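PDB 2QDE: mandelate racemase/muconate lactonizing enzyme family protein from Azoarcus sp., which belongs to the enolase superfamily, joining an N-terminal alpha/beta capping domain to a TIM-barrel-like domain whose metal site holds a barium ion. Local coordinates for residues 278-283 / 310-315; 84-89 / 113-118; 325-330 / 350-355. One frame throughout, in Å; residues are numbered along the deposited sequence.

Followed from the N terminus, the chain closes three separate loops, one after another, and none of them nests or crosses. Contact 2 comes first: it brings 113-118 back to 84-89, joining the turn and start of helix 86-96 to helix 101-119 in the N-terminal domain. Contact 1 then pairs 278-283 with 310-315, two successive outer helices of the barrel domain, and contact 3 sets the turn and helix start at 325-330 against the late strand in 350-355. Contact 1 touches both of the others. R282 of contact 1 forms a salt bridge with E87 of contact 2, bridging the two domains, and N326 of contact 3 packs on A310 and L313 of contact 1. Contacts 2 and 3 do not touch.

Contact 1 (278-283 / 310-315)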
ATOM      1  N   LEU A 278     -30.451  13.603  10.066  1.00 16.59           N
ATOM      2  CA  LEU A 278     -29.201  14.350  10.080  1.00 16.93           C
ATOM      3  C   LEU A 278     -28.042  13.400   9.783  1.00 17.08           C
ATOM      4  O   LEU A 278     -27.207  13.689   8.933  1.00 15.98           O
ATOM      5  CB  LEU A 278     -28.986  15.038  11.431  1.00 16.47           C
ATOM      6  CG  LEU A 278     -27.645  15.754  11.622  1.00 19.25           C
ATOM      7  CD1 LEU A 278     -27.374  16.715  10.462  1.00 19.13           C
ATOM      8  CD2 LEU A 278     -27.653  16.495  12.948  1.00 17.74           C
ATOM      9  N   LYS A 279     -28.000  12.268  10.483  1.00 16.60           N
ATOM     10  CA  LYS A 279     -26.955  11.274  10.264  1.00 17.30           C
ATOM     11  C   LYS A 279     -26.983  10.807   8.804  1.00 16.11           C
ATOM     12  O   LYS A 279     -25.935  10.539   8.204  1.00 14.64           O
ATOM     13  CB  LYS A 279     -27.147  10.075  11.206  1.00 19.18           C
ATOM     14  CG  LYS A 279     -26.824  10.361  12.675  1.00 23.74           C
ATOM     15  CD  LYS A 279     -25.326  10.515  12.918  1.00 29.69           C
ATOM     16  CE  LYS A 279     -24.594   9.154  12.905  1.00 32.94           C
ATOM     17  NZ  LYS A 279     -23.275   9.216  12.155  1.00 31.47           N
ATOM     18  N   ALA A 280     -28.183  10.713   8.237  1.00 14.85           N
ATOM     19  CA  ALA A 280     -28.336  10.300   6.849  1.00 14.14           C
ATOM     20  C   ALA A 280     -27.707  11.334   5.910  1.00 14.96           C
ATOM     21  O   ALA A 280     -27.081  10.975   4.921  1.00 12.86           O
ATOM     22  CB  ALA A 280     -29.808  10.109   6.509  1.00 12.74           C
ATOM     23  N   GLN A 281     -27.874  12.619   6.216  1.00 15.51           N
ATOM     24  CA  GLN A 281     -27.294  13.664   5.371  1.00 15.44           C
ATOM     25  C   GLN A 281     -25.770  13.545   5.358  1.00 15.48           C
ATOM     26  O   GLN A 281     -25.132  13.736   4.324  1.00 14.04           O
ATOM     27  CB  GLN A 281     -27.704  15.054   5.871  1.00 15.14           C
ATOM     28  CG  GLN A 281     -29.196  15.349   5.756  1.00 14.62           C
ATOM     29  CD  GLN A 281     -29.542  16.743   6.233  1.00 17.85           C
ATOM     30  OE1 GLN A 281     -29.869  17.631   5.435  1.00 19.17           O
ATOM     31  NE2 GLN A 281     -29.457  16.949   7.539  1.00 14.78           N
ATOM     32  N   ARG A 282     -25.191  13.233   6.513  1.00 14.62           N
ATOM     33  CA  ARG A 282     -23.743  13.073   6.606  1.00 16.41           C
ATOM     34  C   ARG A 282     -23.337  11.844   5.784  1.00 15.53           C
ATOM     35  O   ARG A 282     -22.371  11.875   5.030  1.00 13.96           O
ATOM     36  CB  ARG A 282     -23.330  12.908   8.073  1.00 14.38           C
ATOM     37  CG  ARG A 282     -23.651  14.133   8.937  1.00 16.80           C
ATOM     38  CD  ARG A 282     -23.291  13.910  10.398  1.00 16.58           C
ATOM     39  NE  ARG A 282     -23.575  15.092  11.211  1.00 18.82           N
ATOM     40  CZ  ARG A 282     -23.604  15.104  12.542  1.00 18.38           C
ATOM     41  NH1 ARG A 282     -23.365  13.995  13.231  1.00 18.04           N
ATOM     42  NH2 ARG A 282     -23.880  16.231  13.186  1.00 19.50           N
ATOM     43  N   TRP A 283     -24.107  10.774   5.942  1.00 15.21           N
ATOM     44  CA  TRP A 283     -23.905   9.509   5.238  1.00 14.92           C
ATOM     45  C   TRP A 283     -23.889   9.772   3.724  1.00 14.50           C
ATOM     46  O   TRP A 283     -23.028   9.271   2.995  1.00 13.93           O
ATOM     47  CB  TRP A 283     -25.068   8.579   5.589  1.00 14.58           C
ATOM     48  CG  TRP A 283     -24.894   7.111   5.303  1.00 15.29           C
ATOM     49  CD1 TRP A 283     -24.653   6.130   6.220  1.00 15.07           C
ATOM     50  CD2 TRP A 283     -25.095   6.444   4.050  1.00 14.22           C
ATOM     51  NE1 TRP A 283     -24.710   4.896   5.625  1.00 16.39           N
ATOM     52  CE2 TRP A 283     -24.978   5.057   4.292  1.00 15.59           C
ATOM     53  CE3 TRP A 283     -25.370   6.884   2.748  1.00 14.59           C
ATOM     54  CZ2 TRP A 283     -25.131   4.099   3.276  1.00 15.00           C
ATOM     55  CZ3 TRP A 283     -25.523   5.931   1.736  1.00 15.24           C
ATOM     56  CH2 TRP A 283     -25.404   4.557   2.009  1.00 14.41           C
ATOM     57  N   ALA A 310     -39.230   9.963   2.775  1.00 16.92           N
ATOM     58  CA  ALA A 310     -39.869  10.668   1.663  1.00 14.92           C
ATOM     59  C   ALA A 310     -39.351  12.103   1.587  1.00 16.35           C
ATOM     60  O   ALA A 310     -39.030  12.598   0.504  1.00 16.64           O
ATOM     61  CB  ALA A 310     -41.381  10.662   1.827  1.00 14.20           C
ATOM     62  N   HIS A 311     -39.259  12.768   2.737  1.00 15.29           N
ATOM     63  CA  HIS A 311     -38.766  14.143   2.777  1.00 15.85           C
ATOM     64  C   HIS A 311     -37.288  14.222   2.364  1.00 16.88           C
ATOM     65  O   HIS A 311     -36.886  15.099   1.585  1.00 15.61           O
ATOM     66  CB  HIS A 311     -38.956  14.714   4.183  1.00 18.07           C
ATOM     67  CG  HIS A 311     -40.375  15.086   4.492  1.00 20.12           C
ATOM     68  ND1 HIS A 311     -40.956  16.249   4.033  1.00 21.82           N
ATOM     69  CD2 HIS A 311     -41.335  14.437   5.194  1.00 22.38           C
ATOM     70  CE1 HIS A 311     -42.212  16.303   4.439  1.00 21.92           C
ATOM     71  NE2 HIS A 311     -42.468  15.216   5.146  1.00 22.01           N
ATOM     72  N   LEU A 312     -36.490  13.295   2.884  1.00 14.59           N
ATOM     73  CA  LEU A 312     -35.068  13.235   2.575  1.00 16.74           C
ATOM     74  C   LEU A 312     -34.800  12.910   1.098  1.00 17.22           C
ATOM     75  O   LEU A 312     -33.927  13.518   0.478  1.00 16.03           O
ATOM     76  CB  LEU A 312     -34.386  12.181   3.455  1.00 16.20           C
ATOM     77  CG  LEU A 312     -32.887  11.993   3.212  1.00 16.57           C
ATOM     78  CD1 LEU A 312     -32.144  13.202   3.754  1.00 15.94           C
ATOM     79  CD2 LEU A 312     -32.394  10.711   3.884  1.00 15.98           C
ATOM     80  N   LEU A 313     -35.538  11.949   0.543  1.00 15.75           N
ATOM     81  CA  LEU A 313     -35.342  11.560  -0.850  1.00 17.88           C
ATOM     82  C   LEU A 313     -35.717  12.652  -1.845  1.00 18.18           C
ATOM     83  O   LEU A 313     -35.212  12.675  -2.968  1.00 18.16           O
ATOM     84  CB  LEU A 313     -36.135  10.289  -1.184  1.00 17.81           C
ATOM     85  CG  LEU A 313     -35.802   9.033  -0.374  1.00 21.16           C
ATOM     86  CD1 LEU A 313     -36.598   7.857  -0.907  1.00 18.43           C
ATOM     87  CD2 LEU A 313     -34.316   8.739  -0.449  1.00 23.26           C
ATOM     88  N   ALA A 314     -36.604  13.555  -1.438  1.00 16.73           N
ATOM     89  CA  ALA A 314     -37.019  14.638  -2.319  1.00 16.35           C
ATOM     90  C   ALA A 314     -36.137  15.872  -2.148  1.00 15.66           C
ATOM     91  O   ALA A 314     -36.048  16.704  -3.052  1.00 17.42           O
ATOM     92  CB  ALA A 314     -38.470  15.002  -2.049  1.00 15.43           C
ATOM     93  N   ALA A 315     -35.476  15.985  -1.000  1.00 14.08           N
ATOM     94  CA  ALA A 315     -34.645  17.150  -0.725  1.00 14.93           C
ATOM     95  C   ALA A 315     -33.151  16.987  -1.001  1.00 15.98           C
ATOM     96  O   ALA A 315     -32.532  17.873  -1.595  1.00 15.02           O
ATOM     97  CB  ALA A 315     -34.848  17.602   0.725  1.00 14.29           C
TER
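L312 holds CG opposite its backbone N (chi1 179°), which carries both methyls across to A280 and Q281, while Q281 turns CG away from its own carbonyl carbon (chi1 -66°) and runs on extended. These residues belong to helices 277-290 and 303-315, successive outer helices of the TIM-barrel-like domain, and they illustrate how a single branched side chain can span the gap between two such helices. The backbones stay well apart, with the CA atoms of Q281 and L312 8.3 Å from each other, and no hydrogen bond crosses. The fork of L312 divides the work between its branches. CD2 lies on the methyl of A280, 3.7 Å from its CB, and CD1 approaches the Q281 chain obliquely. The amide of Q281 lies beyond this touching point, and its side chain also rests on L127.

Strand 294-296 links the two helices in sequence and receives packing from both: W283 touches V294 and L313 touches C296. Strand 266-269, helix 277-290 and strand 294-296 form one right-handed beta-alpha-beta crossover of the barrel. On another side of the first helix, L278 places CG over one face of the R282 guanidinium, 3.8 Å above its plane and toward the rim. Back at the contact, the CG methylene of Q281 meets CD1 of L312 at 4.2 Å.

Contact 2 (84-89 / 113-118); sequences TKIEKI and DLVGKR
An inverse gamma turn centred on K85, just ahead of helix 86-96, presents T84 and I86 to V115 on helix 101-119. V115 does the reaching with one branch: CG2 lies opposite the carbonyl carbon while CG1 stands opposite the backbone N (chi1 172°). V115 CG2 sits 3.7 Å from T84 CA, so the methyl packs mainly against the T84 backbone; T84 CG2 is 4.3 Å from V115 CG2. The end of the I86 chain, CD1, comes to the same methyl at a slant, 4.2 Å from V115 CG2. The hydroxyl of T84 is engaged elsewhere, with D82 OD1.

In the N-terminal domain of the enolase superfamily, this places the turn leading into helix 86-96, and its first residue, on the flank of helix 101-119. Within helix 101-119, K117 NZ reaches back one turn to form a salt bridge with D113 OD2, 3.0 Å away, arriving on the syn side and 17° out of the carboxylate plane. I47 N also bonds D113 OD2, and V45 O takes a bond from K117 NZ, tying this helix to strand 45-49. E87 OE1 meets D317 N of the second subunit.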
ATOM      1  N   THR A  84     -35.304  22.408  18.617  1.00 20.19           N
ATOM      2  CA  THR A  84     -34.655  22.943  17.424  1.00 20.00           C
ATOM      3  C   THR A  84     -33.160  22.611  17.381  1.00 19.04           C
ATOM      4  O   THR A  84     -32.528  22.688  16.327  1.00 20.51           O
ATOM      5  CB  THR A  84     -34.779  24.490  17.337  1.00 20.61           C
ATOM      6  OG1 THR A  84     -34.234  25.084  18.524  1.00 20.60           O
ATOM      7  CG2 THR A  84     -36.228  24.909  17.161  1.00 21.10           C
ATOM      8  N   LYS A  85     -32.602  22.252  18.530  1.00 18.17           N
ATOM      9  CA  LYS A  85     -31.179  21.937  18.629  1.00 18.60           C
ATOM     10  C   LYS A  85     -30.896  20.488  18.242  1.00 16.29           C
ATOM     11  O   LYS A  85     -30.444  19.682  19.055  1.00 15.39           O
ATOM     12  CB  LYS A  85     -30.695  22.236  20.050  1.00 17.07           C
ATOM     13  CG  LYS A  85     -30.913  23.694  20.435  1.00 18.09           C
ATOM     14  CD  LYS A  85     -30.423  24.005  21.833  1.00 19.09           C
ATOM     15  CE  LYS A  85     -30.483  25.498  22.091  1.00 21.00           C
ATOM     16  NZ  LYS A  85     -29.891  25.855  23.413  1.00 24.04           N
ATOM     17  N   ILE A  86     -31.167  20.179  16.977  1.00 16.48           N
ATOM     18  CA  ILE A  86     -30.972  18.835  16.451  1.00 16.06           C
ATOM     19  C   ILE A  86     -29.508  18.401  16.392  1.00 16.20           C
ATOM     20  O   ILE A  86     -29.198  17.280  16.782  1.00 13.66           O
ATOM     21  CB  ILE A  86     -31.641  18.690  15.064  1.00 17.58           C
ATOM     22  CG1 ILE A  86     -33.164  18.837  15.223  1.00 18.41           C
ATOM     23  CG2 ILE A  86     -31.323  17.321  14.460  1.00 16.34           C
ATOM     24  CD1 ILE A  86     -33.937  18.804  13.914  1.00 19.09           C
ATOM     25  N   GLU A  87     -28.612  19.266  15.914  1.00 14.66           N
ATOM     26  CA  GLU A  87     -27.186  18.919  15.868  1.00 15.76           C
ATOM     27  C   GLU A  87     -26.722  18.556  17.285  1.00 17.11           C
ATOM     28  O   GLU A  87     -26.065  17.538  17.501  1.00 16.04           O
ATOM     29  CB  GLU A  87     -26.336  20.101  15.371  1.00 13.92           C
ATOM     30  CG  GLU A  87     -26.332  20.363  13.862  1.00 15.69           C
ATOM     31  CD  GLU A  87     -25.232  19.611  13.111  1.00 17.85           C
ATOM     32  OE1 GLU A  87     -24.198  19.253  13.724  1.00 17.15           O
ATOM     33  OE2 GLU A  87     -25.396  19.397  11.890  1.00 18.85           O
ATOM     34  N   LYS A  88     -27.071  19.407  18.247  1.00 17.70           N
ATOM     35  CA  LYS A  88     -26.681  19.199  19.635  1.00 16.72           C
ATOM     36  C   LYS A  88     -27.191  17.871  20.193  1.00 17.47           C
ATOM     37  O   LYS A  88     -26.415  17.081  20.735  1.00 16.92           O
ATOM     38  CB  LYS A  88     -27.194  20.356  20.501  1.00 17.27           C
ATOM     39  CG  LYS A  88     -26.710  20.315  21.946  1.00 18.24           C
ATOM     40  CD  LYS A  88     -27.466  21.320  22.809  1.00 19.54           C
ATOM     41  CE  LYS A  88     -27.086  21.176  24.276  1.00 20.48           C
ATOM     42  NZ  LYS A  88     -28.000  21.957  25.161  1.00 22.47           N
ATOM     43  N   ILE A  89     -28.490  17.623  20.057  1.00 16.41           N
ATOM     44  CA  ILE A  89     -29.097  16.392  20.564  1.00 17.01           C
ATOM     45  C   ILE A  89     -28.556  15.124  19.899  1.00 17.29           C
ATOM     46  O   ILE A  89     -28.272  14.133  20.576  1.00 17.49           O
ATOM     47  CB  ILE A  89     -30.637  16.444  20.411  1.00 16.43           C
ATOM     48  CG1 ILE A  89     -31.191  17.580  21.273  1.00 16.53           C
ATOM     49  CG2 ILE A  89     -31.254  15.110  20.823  1.00 16.13           C
ATOM     50  CD1 ILE A  89     -32.651  17.904  21.011  1.00 15.80           C
ATOM     51  N   ASP A 113     -39.999  16.583  12.915  1.00 16.45           N
ATOM     52  CA  ASP A 113     -41.439  16.782  12.794  1.00 17.66           C
ATOM     53  C   ASP A 113     -41.859  17.957  13.675  1.00 15.78           C
ATOM     54  O   ASP A 113     -42.558  18.864  13.225  1.00 18.60           O
ATOM     55  CB  ASP A 113     -42.190  15.520  13.219  1.00 17.87           C
ATOM     56  CG  ASP A 113     -43.693  15.681  13.125  1.00 18.97           C
ATOM     57  OD1 ASP A 113     -44.190  16.008  12.028  1.00 18.18           O
ATOM     58  OD2 ASP A 113     -44.378  15.476  14.152  1.00 21.65           O
ATOM     59  N   LEU A 114     -41.405  17.941  14.923  1.00 16.91           N
ATOM     60  CA  LEU A 114     -41.729  18.993  15.874  1.00 18.35           C
ATOM     61  C   LEU A 114     -41.185  20.358  15.452  1.00 19.08           C
ATOM     62  O   LEU A 114     -41.855  21.375  15.621  1.00 17.21           O
ATOM     63  CB  LEU A 114     -41.205  18.612  17.257  1.00 19.73           C
ATOM     64  CG  LEU A 114     -41.514  19.538  18.438  1.00 20.30           C
ATOM     65  CD1 LEU A 114     -42.997  19.884  18.472  1.00 20.34           C
ATOM     66  CD2 LEU A 114     -41.089  18.837  19.726  1.00 20.63           C
ATOM     67  N   VAL A 115     -39.976  20.384  14.896  1.00 18.99           N
ATOM     68  CA  VAL A 115     -39.386  21.647  14.456  1.00 18.71           C
ATOM     69  C   VAL A 115     -40.173  22.174  13.265  1.00 19.26           C
ATOM     70  O   VAL A 115     -40.490  23.365  13.195  1.00 20.66           O
ATOM     71  CB  VAL A 115     -37.894  21.469  14.080  1.00 18.66           C
ATOM     72  CG1 VAL A 115     -37.343  22.740  13.450  1.00 18.03           C
ATOM     73  CG2 VAL A 115     -37.094  21.136  15.328  1.00 16.01           C
ATOM     74  N   GLY A 116     -40.506  21.277  12.342  1.00 19.89           N
ATOM     75  CA  GLY A 116     -41.271  21.666  11.173  1.00 19.67           C
ATOM     76  C   GLY A 116     -42.626  22.230  11.567  1.00 21.07           C
ATOM     77  O   GLY A 116     -43.083  23.220  10.992  1.00 20.68           O
ATOM     78  N   LYS A 117     -43.276  21.599  12.545  1.00 21.32           N
ATOM     79  CA  LYS A 117     -44.576  22.068  13.013  1.00 20.57           C
ATOM     80  C   LYS A 117     -44.406  23.441  13.649  1.00 20.92           C
ATOM     81  O   LYS A 117     -45.212  24.347  13.419  1.00 21.96           O
ATOM     82  CB  LYS A 117     -45.180  21.079  14.018  1.00 20.35           C
ATOM     83  CG  LYS A 117     -45.716  19.806  13.372  1.00 19.30           C
ATOM     84  CD  LYS A 117     -46.168  18.781  14.408  1.00 20.95           C
ATOM     85  CE  LYS A 117     -46.837  17.581  13.740  1.00 20.79           C
ATOM     86  NZ  LYS A 117     -47.140  16.490  14.705  1.00 20.93           N
ATOM     87  N   ARG A 118     -43.347  23.601  14.433  1.00 20.45           N
ATOM     88  CA  ARG A 118     -43.076  24.880  15.077  1.00 22.03           C
ATOM     89  C   ARG A 118     -42.835  25.999  14.063  1.00 23.15           C
ATOM     90  O   ARG A 118     -43.324  27.114  14.244  1.00 23.25           O
ATOM     91  CB  ARG A 118     -41.859  24.780  15.991  1.00 24.47           C
ATOM     92  CG  ARG A 118     -41.623  26.027  16.831  1.00 27.48           C
ATOM     93  CD  ARG A 118     -42.859  26.319  17.674  1.00 31.12           C
ATOM     94  NE  ARG A 118     -42.550  27.051  18.898  1.00 35.75           N
ATOM     95  CZ  ARG A 118     -42.420  28.371  18.974  1.00 37.70           C
ATOM     96  NH1 ARG A 118     -42.573  29.120  17.884  1.00 39.06           N
ATOM     97  NH2 ARG A 118     -42.151  28.942  20.142  1.00 37.33           N
TER

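Contact 3 (325-330 / 350-355); sequences ENAGPL and PRFEGG
The F352 ring carries L330 over one face, with CG 4.2 Å above the plane and shifted toward the rim, and meets the carbonyl oxygen of N326 at its edge, in plane. It shows how one aromatic side chain can organise a contact that has no hydrogen bonds across it. N326 O comes within 3.4 Å of F352 CE1; this buried oxygen has no hydrogen-bonding partner in the model, and the ring edge, with its weakly positive C-H groups, may offset this in part. A327 and P329 approach obliquely; the P329 side chain crosses that of F352 at about a right angle, with P329 CG 4.0 Å from F352 CE2. L330 grips the base as well, its CD2 standing 4.0 Å from F352 CB.

With CG opposite the carbonyl carbon (chi1 -74°), F352 projects its ring onto the turn at N326 and A327 and the start of helix 328-332. Its strand neighbours turn the other way: R351 NH1 forms a 2.7 Å salt bridge to E353 OE1, reaching it from above the carboxylate plane (65° out of it), and the arginine also makes a cation-pi contact with Y358. G354 and G355, both at positive phi, turn strand 351-353 into its antiparallel partner 356-358. That hairpin borders strand 135-140 of the barrel domain, whose L137 touches F352, while helix 303-315 packs beside N326, and A306 O accepts a hydrogen bond from N326 ND2.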
ATOM      1  N   GLU A 325     -36.511   3.004  -2.940  1.00 20.65           N
ATOM      2  CA  GLU A 325     -37.221   1.812  -2.504  1.00 23.19           C
ATOM      3  C   GLU A 325     -37.929   1.980  -1.158  1.00 23.00           C
ATOM      4  O   GLU A 325     -38.068   1.024  -0.395  1.00 24.44           O
ATOM      5  CB  GLU A 325     -36.221   0.663  -2.416  1.00 25.45           C
ATOM      6  CG  GLU A 325     -36.835  -0.704  -2.454  1.00 30.92           C
ATOM      7  CD  GLU A 325     -35.982  -1.724  -1.741  1.00 35.68           C
ATOM      8  OE1 GLU A 325     -35.856  -1.624  -0.495  1.00 36.51           O
ATOM      9  OE2 GLU A 325     -35.433  -2.622  -2.420  1.00 37.72           O
ATOM     10  N   ASN A 326     -38.378   3.194  -0.870  1.00 22.81           N
ATOM     11  CA  ASN A 326     -39.062   3.485   0.383  1.00 21.65           C
ATOM     12  C   ASN A 326     -40.571   3.283   0.191  1.00 20.22           C
ATOM     13  O   ASN A 326     -41.293   4.237  -0.067  1.00 21.15           O
ATOM     14  CB  ASN A 326     -38.739   4.929   0.786  1.00 21.02           C
ATOM     15  CG  ASN A 326     -39.464   5.374   2.045  1.00 20.44           C
ATOM     16  OD1 ASN A 326     -39.413   4.711   3.080  1.00 19.62           O
ATOM     17  ND2 ASN A 326     -40.130   6.523   1.960  1.00 21.45           N
ATOM     18  N   ALA A 327     -41.043   2.042   0.320  1.00 20.43           N
ATOM     19  CA  ALA A 327     -42.465   1.744   0.108  1.00 21.00           C
ATOM     20  C   ALA A 327     -43.113   0.852   1.170  1.00 20.84           C
ATOM     21  O   ALA A 327     -43.921  -0.025   0.846  1.00 20.48           O
ATOM     22  CB  ALA A 327     -42.648   1.115  -1.276  1.00 19.98           C
ATOM     23  N   GLY A 328     -42.769   1.085   2.433  1.00 21.13           N
ATOM     24  CA  GLY A 328     -43.322   0.291   3.517  1.00 21.61           C
ATOM     25  C   GLY A 328     -44.831   0.113   3.471  1.00 21.11           C
ATOM     26  O   GLY A 328     -45.315  -1.014   3.606  1.00 20.63           O
ATOM     27  N   PRO A 329     -45.605   1.198   3.286  1.00 21.38           N
ATOM     28  CA  PRO A 329     -47.069   1.127   3.228  1.00 21.53           C
ATOM     29  C   PRO A 329     -47.625   0.162   2.178  1.00 22.15           C
ATOM     30  O   PRO A 329     -48.649  -0.484   2.408  1.00 22.33           O
ATOM     31  CB  PRO A 329     -47.473   2.574   2.952  1.00 22.68           C
ATOM     32  CG  PRO A 329     -46.399   3.360   3.656  1.00 22.25           C
ATOM     33  CD  PRO A 329     -45.154   2.599   3.219  1.00 21.21           C
ATOM     34  N   LEU A 330     -46.962   0.063   1.028  1.00 21.96           N
ATOM     35  CA  LEU A 330     -47.431  -0.832  -0.028  1.00 21.02           C
ATOM     36  C   LEU A 330     -47.266  -2.300   0.364  1.00 22.09           C
ATOM     37  O   LEU A 330     -48.048  -3.149  -0.055  1.00 20.30           O
ATOM     38  CB  LEU A 330     -46.694  -0.558  -1.347  1.00 19.97           C
ATOM     39  CG  LEU A 330     -46.770   0.868  -1.905  1.00 20.85           C
ATOM     40  CD1 LEU A 330     -46.068   0.926  -3.260  1.00 20.76           C
ATOM     41  CD2 LEU A 330     -48.219   1.293  -2.051  1.00 21.86           C
ATOM     42  N   PRO A 350     -48.579   9.088   2.547  1.00 22.42           N
ATOM     43  CA  PRO A 350     -47.966   9.785   1.410  1.00 20.96           C
ATOM     44  C   PRO A 350     -48.422   9.136   0.104  1.00 21.17           C
ATOM     45  O   PRO A 350     -48.615   7.917   0.038  1.00 20.38           O
ATOM     46  CB  PRO A 350     -46.475   9.606   1.666  1.00 20.77           C
ATOM     47  CG  PRO A 350     -46.403   9.655   3.162  1.00 19.71           C
ATOM     48  CD  PRO A 350     -47.574   8.788   3.584  1.00 20.21           C
ATOM     49  N   ARG A 351     -48.584   9.950  -0.933  1.00 20.53           N
ATOM     50  CA  ARG A 351     -49.053   9.459  -2.221  1.00 21.96           C
ATOM     51  C   ARG A 351     -48.087   8.576  -3.017  1.00 21.72           C
ATOM     52  O   ARG A 351     -46.994   8.997  -3.396  1.00 21.75           O
ATOM     53  CB  ARG A 351     -49.498  10.641  -3.087  1.00 23.67           C
ATOM     54  CG  ARG A 351     -50.022  10.247  -4.458  1.00 25.59           C
ATOM     55  CD  ARG A 351     -51.046  11.253  -4.958  1.00 28.84           C
ATOM     56  NE  ARG A 351     -50.461  12.481  -5.496  1.00 30.24           N
ATOM     57  CZ  ARG A 351     -50.112  12.645  -6.773  1.00 31.62           C
ATOM     58  NH1 ARG A 351     -50.285  11.656  -7.643  1.00 31.71           N
ATOM     59  NH2 ARG A 351     -49.614  13.804  -7.188  1.00 30.01           N
ATOM     60  N   PHE A 352     -48.519   7.343  -3.260  1.00 20.80           N
ATOM     61  CA  PHE A 352     -47.766   6.371  -4.043  1.00 21.22           C
ATOM     62  C   PHE A 352     -48.653   6.167  -5.265  1.00 23.60           C
ATOM     63  O   PHE A 352     -49.738   5.589  -5.155  1.00 22.33           O
ATOM     64  CB  PHE A 352     -47.641   5.046  -3.297  1.00 20.93           C
ATOM     65  CG  PHE A 352     -46.663   5.072  -2.159  1.00 20.10           C
ATOM     66  CD1 PHE A 352     -45.311   4.823  -2.382  1.00 20.96           C
ATOM     67  CD2 PHE A 352     -47.099   5.316  -0.860  1.00 20.29           C
ATOM     68  CE1 PHE A 352     -44.403   4.815  -1.323  1.00 21.48           C
ATOM     69  CE2 PHE A 352     -46.206   5.313   0.208  1.00 21.24           C
ATOM     70  CZ  PHE A 352     -44.853   5.058  -0.023  1.00 21.95           C
ATOM     71  N   GLU A 353     -48.200   6.635  -6.422  1.00 23.23           N
ATOM     72  CA  GLU A 353     -48.992   6.507  -7.635  1.00 25.05           C
ATOM     73  C   GLU A 353     -48.130   6.390  -8.892  1.00 23.95           C
ATOM     74  O   GLU A 353     -47.152   7.122  -9.052  1.00 22.54           O
ATOM     75  CB  GLU A 353     -49.917   7.719  -7.758  1.00 26.03           C
ATOM     76  CG  GLU A 353     -50.977   7.593  -8.841  1.00 30.18           C
ATOM     77  CD  GLU A 353     -51.681   8.910  -9.103  1.00 32.99           C
ATOM     78  OE1 GLU A 353     -52.009   9.614  -8.121  1.00 33.80           O
ATOM     79  OE2 GLU A 353     -51.910   9.242 -10.287  1.00 35.85           O
ATOM     80  N   GLY A 354     -48.502   5.469  -9.778  1.00 23.66           N
ATOM     81  CA  GLY A 354     -47.765   5.273 -11.013  1.00 23.70           C
ATOM     82  C   GLY A 354     -46.298   4.931 -10.821  1.00 25.27           C
ATOM     83  O   GLY A 354     -45.474   5.233 -11.686  1.00 25.10           O
ATOM     84  N   GLY A 355     -45.966   4.296  -9.699  1.00 24.44           N
ATOM     85  CA  GLY A 355     -44.583   3.934  -9.439  1.00 23.63           C
ATOM     86  C   GLY A 355     -43.752   5.097  -8.922  1.00 22.67           C
ATOM     87  O   GLY A 355     -42.523   5.078  -9.014  1.00 22.36           O
TER